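Local structure of C24 protein (Bizionia argentinensis JUB59, 6OV6) at residues Ala21-Glu24 and Ala25-Val28; Pro170-Ser173 and Asp174-Ala177; Ala216-Ser219 and Gly220-Val223. The protein is of unknown biochemical function but probably forms the metal-binding, receptor-binding tip of a long tail fiber of a temperate bacteriophage. All blocks are in the same frame, centred on the assembly; numbering follows the deposited sequence.

Contact 1: residues Ala21-Glu24 and Ala25-Val28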
loop_
_atom_site.group_PDB
_atom_site.type_symbol
_atom_site.label_atom_id
_atom_site.label_comp_id
_atom_site.label_asym_id
_atom_site.label_seq_id
_atom_site.Cartn_x
_atom_site.Cartn_y
_atom_site.Cartn_z
ATOM N N ALA A 21 -35.093 51.962 -0.378
ATOM C CA ALA A 21 -34.980 50.815 -1.285
ATOM C C ALA A 21 -33.532 50.650 -1.748
ATOM O O ALA A 21 -33.082 49.523 -1.908
ATOM C CB ALA A 21 -35.912 50.996 -2.482
ATOM N N MET A 22 -32.798 51.758 -1.903
ATOM C CA MET A 22 -31.396 51.773 -2.289
ATOM C C MET A 22 -30.487 51.153 -1.211
ATOM O O MET A 22 -29.591 50.357 -1.539
ATOM C CB MET A 22 -30.947 53.199 -2.572
ATOM C CG MET A 22 -29.889 53.271 -3.635
ATOM S SD MET A 22 -30.025 54.777 -4.650
ATOM C CE MET A 22 -31.782 54.791 -5.001
ATOM N N GLN A 23 -30.695 51.571 0.067
ATOM C CA GLN A 23 -29.913 51.130 1.213
ATOM C C GLN A 23 -30.197 49.664 1.450
ATOM O O GLN A 23 -29.262 48.890 1.647
ATOM C CB GLN A 23 -30.261 51.943 2.481
ATOM C CG GLN A 23 -29.364 51.597 3.707
ATOM C CD GLN A 23 -30.078 51.537 5.055
ATOM O OE1 GLN A 23 -31.296 51.291 5.154
ATOM N NE2 GLN A 23 -29.320 51.751 6.145
ATOM N N GLU A 24 -31.489 49.299 1.418
ATOM C CA GLU A 24 -31.965 47.927 1.610
ATOM C C GLU A 24 -31.374 47.034 0.546
ATOM O O GLU A 24 -31.021 45.879 0.843
ATOM C CB GLU A 24 -33.503 47.856 1.585
ATOM C CG GLU A 24 -34.169 48.187 2.917
ATOM C CD GLU A 24 -35.687 48.237 2.869
ATOM O OE1 GLU A 24 -36.309 47.240 2.433
ATOM O OE2 GLU A 24 -36.257 49.276 3.274
ATOM N N ALA A 25 -31.206 47.596 -0.679
ATOM C CA ALA A 25 -30.624 46.899 -1.822
ATOM C C ALA A 25 -29.174 46.584 -1.556
ATOM O O ALA A 25 -28.852 45.410 -1.494
ATOM C CB ALA A 25 -30.772 47.710 -3.104
ATOM N N TYR A 26 -28.311 47.600 -1.327
ATOM C CA TYR A 26 -26.895 47.307 -1.082
ATOM C C TYR A 26 -26.603 46.600 0.251
ATOM O O TYR A 26 -25.578 45.918 0.343
ATOM C CB TYR A 26 -25.935 48.494 -1.368
ATOM C CG TYR A 26 -25.959 49.627 -0.353
ATOM C CD1 TYR A 26 -25.377 49.478 0.901
ATOM C CD2 TYR A 26 -26.477 50.881 -0.685
ATOM C CE1 TYR A 26 -25.397 50.507 1.840
ATOM C CE2 TYR A 26 -26.495 51.927 0.246
ATOM C CZ TYR A 26 -25.944 51.735 1.507
ATOM O OH TYR A 26 -25.953 52.736 2.452
ATOM N N SER A 27 -27.492 46.771 1.284
ATOM C CA SER A 27 -27.235 46.141 2.588
ATOM C C SER A 27 -27.181 44.622 2.490
ATOM O O SER A 27 -26.469 43.986 3.284
ATOM C CB SER A 27 -28.234 46.588 3.649
ATOM O OG SER A 27 -29.546 46.229 3.265
ATOM N N VAL A 28 -27.891 44.032 1.493
ATOM C CA VAL A 28 -27.877 42.564 1.300
ATOM C C VAL A 28 -26.463 42.020 1.069
ATOM O O VAL A 28 -26.229 40.859 1.418
ATOM C CB VAL A 28 -28.893 42.052 0.220
ATOM C CG1 VAL A 28 -28.352 42.246 -1.205
ATOM C CG2 VAL A 28 -29.239 40.576 0.454
#

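Contact 2: residues Pro170-Ser173 and Asp174-Ala177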
loop_
_atom_site.group_PDB
_atom_site.type_symbol
_atom_site.label_atom_id
_atom_site.label_comp_id
_atom_site.label_asym_id
_atom_site.label_seq_id
_atom_site.Cartn_x
_atom_site.Cartn_y
_atom_site.Cartn_z
ATOM N N PRO A 170 7.865 6.066 -13.723
ATOM C CA PRO A 170 8.073 6.058 -15.186
ATOM C C PRO A 170 9.238 5.185 -15.654
ATOM O O PRO A 170 9.232 4.762 -16.798
ATOM C CB PRO A 170 8.290 7.539 -15.535
ATOM C CG PRO A 170 8.740 8.177 -14.266
ATOM C CD PRO A 170 8.029 7.424 -13.161
ATOM N N ASN A 171 10.175 4.874 -14.758
ATOM C CA ASN A 171 11.375 4.099 -15.058
ATOM C C ASN A 171 11.324 2.614 -14.716
ATOM O O ASN A 171 12.335 1.929 -14.842
ATOM C CB ASN A 171 12.599 4.778 -14.435
ATOM C CG ASN A 171 12.748 6.217 -14.872
ATOM O OD1 ASN A 171 12.890 7.140 -14.055
ATOM N ND2 ASN A 171 12.605 6.451 -16.162
ATOM N N ASP A 172 10.166 2.115 -14.270
ATOM C CA ASP A 172 10.005 0.718 -13.864
ATOM C C ASP A 172 8.906 0.124 -14.685
ATOM O O ASP A 172 7.766 0.570 -14.586
ATOM C CB ASP A 172 9.691 0.611 -12.343
ATOM C CG ASP A 172 9.842 -0.787 -11.757
ATOM O OD1 ASP A 172 10.274 -0.897 -10.587
ATOM O OD2 ASP A 172 9.534 -1.769 -12.462
ATOM N N SER A 173 9.237 -0.896 -15.526
ATOM C CA SER A 173 8.258 -1.531 -16.409
ATOM C C SER A 173 7.080 -2.171 -15.658
ATOM O O SER A 173 6.008 -2.343 -16.232
ATOM C CB SER A 173 8.956 -2.515 -17.364
ATOM O OG SER A 173 9.563 -3.558 -16.628
ATOM N N ASP A 174 7.254 -2.486 -14.350
ATOM C CA ASP A 174 6.142 -3.013 -13.559
ATOM C C ASP A 174 5.097 -1.933 -13.273
ATOM O O ASP A 174 3.930 -2.259 -13.085
ATOM C CB ASP A 174 6.647 -3.551 -12.193
ATOM C CG ASP A 174 7.450 -4.841 -12.270
ATOM O OD1 ASP A 174 7.325 -5.552 -13.280
ATOM O OD2 ASP A 174 8.164 -5.150 -11.300
ATOM N N TYR A 175 5.535 -0.678 -13.174
ATOM C CA TYR A 175 4.668 0.415 -12.702
ATOM C C TYR A 175 4.651 1.662 -13.600
ATOM O O TYR A 175 4.283 2.741 -13.124
ATOM C CB TYR A 175 5.183 0.867 -11.311
ATOM C CG TYR A 175 5.545 -0.242 -10.340
ATOM C CD1 TYR A 175 4.642 -1.265 -10.046
ATOM C CD2 TYR A 175 6.756 -0.224 -9.654
ATOM C CE1 TYR A 175 4.959 -2.273 -9.133
ATOM C CE2 TYR A 175 7.080 -1.222 -8.736
ATOM C CZ TYR A 175 6.163 -2.223 -8.457
ATOM O OH TYR A 175 6.470 -3.174 -7.522
ATOM N N ASN A 176 5.039 1.536 -14.891
ATOM C CA ASN A 176 5.151 2.709 -15.763
ATOM C C ASN A 176 3.899 3.165 -16.490
ATOM O O ASN A 176 3.989 3.929 -17.451
ATOM C CB ASN A 176 6.358 2.578 -16.679
ATOM C CG ASN A 176 6.212 1.422 -17.661
ATOM O OD1 ASN A 176 5.214 0.698 -17.648
ATOM N ND2 ASN A 176 7.206 1.203 -18.499
ATOM N N ALA A 177 2.740 2.710 -16.056
ATOM C CA ALA A 177 1.457 3.191 -16.569
ATOM C C ALA A 177 0.445 3.075 -15.472
ATOM O O ALA A 177 0.463 2.096 -14.718
ATOM C CB ALA A 177 0.997 2.387 -17.794
HETATM O O HOH W 1 9.626 2.482 -18.295
HETATM O O HOH W 2 8.114 -5.412 -15.666
#

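Contact 3: residues Ala216-Ser219 and Gly220-Val223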
loop_
_atom_site.group_PDB
_atom_site.type_symbol
_atom_site.label_atom_id
_atom_site.label_comp_id
_atom_site.label_asym_id
_atom_site.label_seq_id
_atom_site.Cartn_x
_atom_site.Cartn_y
_atom_site.Cartn_z
ATOM N N ALA A 216 26.141 -79.669 2.920
ATOM C CA ALA A 216 25.739 -78.742 1.868
ATOM C C ALA A 216 25.443 -77.356 2.427
ATOM O O ALA A 216 25.068 -77.229 3.589
ATOM C CB ALA A 216 24.508 -79.274 1.147
ATOM N N VAL A 217 25.583 -76.337 1.571
ATOM C CA VAL A 217 25.241 -74.934 1.830
ATOM C C VAL A 217 24.375 -74.511 0.659
ATOM O O VAL A 217 24.704 -74.829 -0.493
ATOM C CB VAL A 217 26.489 -74.022 1.978
ATOM C CG1 VAL A 217 26.106 -72.531 1.926
ATOM C CG2 VAL A 217 27.248 -74.334 3.254
ATOM N N LYS A 218 23.282 -73.788 0.945
ATOM C CA LYS A 218 22.358 -73.245 -0.043
ATOM C C LYS A 218 23.156 -72.626 -1.215
ATOM O O LYS A 218 24.152 -71.940 -0.986
ATOM C CB LYS A 218 21.469 -72.168 0.628
ATOM C CG LYS A 218 20.443 -71.530 -0.296
ATOM C CD LYS A 218 19.552 -70.532 0.475
ATOM C CE LYS A 218 18.492 -69.978 -0.404
ATOM N NZ LYS A 218 17.775 -68.857 0.255
ATOM N N SER A 219 22.729 -72.918 -2.455
ATOM C CA SER A 219 23.353 -72.384 -3.666
ATOM C C SER A 219 23.360 -70.836 -3.613
ATOM O O SER A 219 22.313 -70.241 -3.338
ATOM C CB SER A 219 22.584 -72.867 -4.902
ATOM O OG SER A 219 23.137 -72.294 -6.077
ATOM N N GLY A 220 24.532 -70.210 -3.816
ATOM C CA GLY A 220 24.635 -68.746 -3.810
ATOM C C GLY A 220 24.663 -68.081 -2.441
ATOM O O GLY A 220 24.587 -66.851 -2.333
ATOM N N ARG A 221 24.744 -68.884 -1.370
ATOM C CA ARG A 221 24.831 -68.384 0.004
ATOM C C ARG A 221 26.285 -68.301 0.400
ATOM O O ARG A 221 27.017 -69.286 0.233
ATOM C CB ARG A 221 24.054 -69.304 0.985
ATOM C CG ARG A 221 24.338 -69.004 2.463
ATOM C CD ARG A 221 23.402 -69.757 3.415
ATOM N NE ARG A 221 22.027 -69.273 3.286
ATOM C CZ ARG A 221 20.967 -69.848 3.849
ATOM N NH1 ARG A 221 21.101 -70.971 4.543
ATOM N NH2 ARG A 221 19.770 -69.309 3.720
ATOM N N ILE A 222 26.699 -67.163 1.014
ATOM C CA ILE A 222 28.088 -66.948 1.464
ATOM C C ILE A 222 28.546 -68.051 2.411
ATOM O O ILE A 222 27.819 -68.405 3.334
ATOM C CB ILE A 222 28.286 -65.548 2.117
ATOM C CG1 ILE A 222 28.081 -64.422 1.081
ATOM C CG2 ILE A 222 29.690 -65.431 2.797
ATOM C CD1 ILE A 222 28.028 -62.964 1.692
ATOM N N VAL A 223 29.760 -68.593 2.157
ATOM C CA VAL A 223 30.357 -69.600 3.026
ATOM C C VAL A 223 31.282 -68.885 3.984
ATOM O O VAL A 223 32.019 -67.981 3.570
ATOM C CB VAL A 223 31.060 -70.723 2.185
ATOM C CG1 VAL A 223 31.964 -71.603 3.049
ATOM C CG2 VAL A 223 30.007 -71.559 1.448
HETATM O O HOH W 3 22.690 -73.525 3.933
#

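Contact 1: residues Ala21-Glu24 and Ala25-Val28
Gln23 and Tyr26 touch across one turn of helix 19-27, near the N-terminal end of the modelled chain, in a local contact of an aromatic ring with the backbone preceding it. Gln23 CA sits over one face of the Tyr26 ring, 4.0 Å from the centroid, a CH-pi contact. The Tyr26 side chain has CG wedged between its own backbone N and carbonyl carbon (chi1 73°), which folds the ring back along the helix. Gln23 CG then lies 3.8 Å from Tyr26 OH, while the Gln23 amide stands nearly upright to the ring, the two planes 82° apart. The framework beneath is alpha-helical: Tyr26 N donates to Met22 O at 3.0 Å in an almost straight bond, flanked by Ala25 N to Ala21 O and Ser27 N to Gln23 O. The helices of the three subunits meet here, Tyr26 packing on Met22 and Tyr26 of the third subunit. Ser27 illustrates how a side chain taps the same framework, its OG reaching back to Glu24 O at 2.9 Å from well above the carbonyl plane. Glu24 O also accepts from Lys65 NZ of the second subunit, which gives one carbonyl a bond within the helix and another across the trimer.

Contact 2: residues Pro170-Ser173 and Asp174-Ala177
Asp174 meets Asp172 at the start of a tight turn in the loop between strands 164-167 and 181-182. The backbone N of Asp174 donates to Asp172 OD2 at 3.0 Å, reaching that oxygen on its anti side and 28° out of the carboxylate plane. Asp172 can present it because CG lies anti to its own backbone N (chi1 -166°), which carries the carboxylate forward over the turn. Asp174 CB rests 3.4 Å from the same OD2, and the two carboxylates approach each other, with OD2 of Asp172 3.8 Å from OD2 of Asp174. What would otherwise be an unfavourable pairing is probably eased by Lys185 of the second subunit, which forms salt bridges with Asp172 OD1 and Asp174 OD2.

At Tyr175 the backbone N bonds to Asp172 O at 2.9 Å, closing the turn. Its side chain runs beside that of Asp172 and points the same way, so that Asp172 OD1 comes obliquely to the ring, 3.7 Å from CD2 of Tyr175. Beyond the turn the ring meets Tyr267 of the second subunit edge-to-face, and Tyr175 OH bonds to Arg264 of that subunit.

Asn176 turns its side chain back over the loop, its CB 3.2 Å from Asp172 O. A water bridges its amide to Pro170, donating to Pro170 O and accepting from Asn176 ND2 at 2.7 Å. The other end of the amide, OD1, lies near Ser173 O, and Lys180 NZ bonds to both of these oxygens.

Residues 172-175 thus form a beta turn with type I backbone angles, and the bond from Asp174 N to the Asp172 carboxylate superimposes an Asx turn upon it.

Contact 3: residues Ala216-Ser219 and Gly220-Val223
Lys218 lays its aliphatic chain across the guanidinium of Arg221, the two side chains crossing at about a right angle. The touching atom is Lys218 CD, which sits over one face of the planar group, offset toward its rim and 3.5 Å from NH2 of Arg221. Lys218 is fully extended, whereas Arg221 bends at chi3 (-67°), and this bend brings the flat end of the arginine under the methylene groups of the lysine. Closer to the backbone, CB of Lys218 and CB of Arg221 are 3.9 Å apart. On another flank Val217 CG1 packs 3.9 Å from Arg221 CB and 4.0 Å from Val223 CG2, adding an apolar patch at the base of the loop.

The cationic ends converge on an acid of a neighbouring subunit. Asp205 of the second subunit receives Lys218 NZ on OD2 and Arg221 NE on OD1, so its carboxylate probably offsets the charge of the lysine and arginine. Lys218 NZ and Arg221 NH2 lie 4.0 Å apart. Phe210 of Arg221's own chain also touches the arginine.

What brings the two side chains together is the backbone. Arg221 N donates to Lys218 O at 3.1 Å, and this bond closes the bend. A water accepts from Lys218 N at 3.1 Å and more weakly from Arg221 NH1, a further link between backbone and guanidinium. Gly220 takes a positive phi of 79°, which glycine adopts readily.

With Ser219 at the second position and Gly220 at the third, residues 218-221 make a type II beta turn, one whose end residues, both cationic, form salt bridges with an acid of the second subunit in what is probably a trimeric tail-fiber tip.

In the fold
From the N terminus the chain meets the three contacts in series, and each is local, so none nests within or crosses another. Contact 1 spans about two turns of helix 19-27 and closes no loop, ahead of the mixed sheet that starts at strand 40-42. Contact 2 closes a turn between strands 164-167 and 181-182, its centre about 61 Å from that of contact 1. Contact 3 closes another, in the loop leading from strand 199-202 to strand 223-225, with centres about 132 Å from contact 1, on the opposite side of the chain's centre. All three reach the second subunit, so a helix, a type I turn and a type II turn each lie at a subunit interface along the elongated trimer.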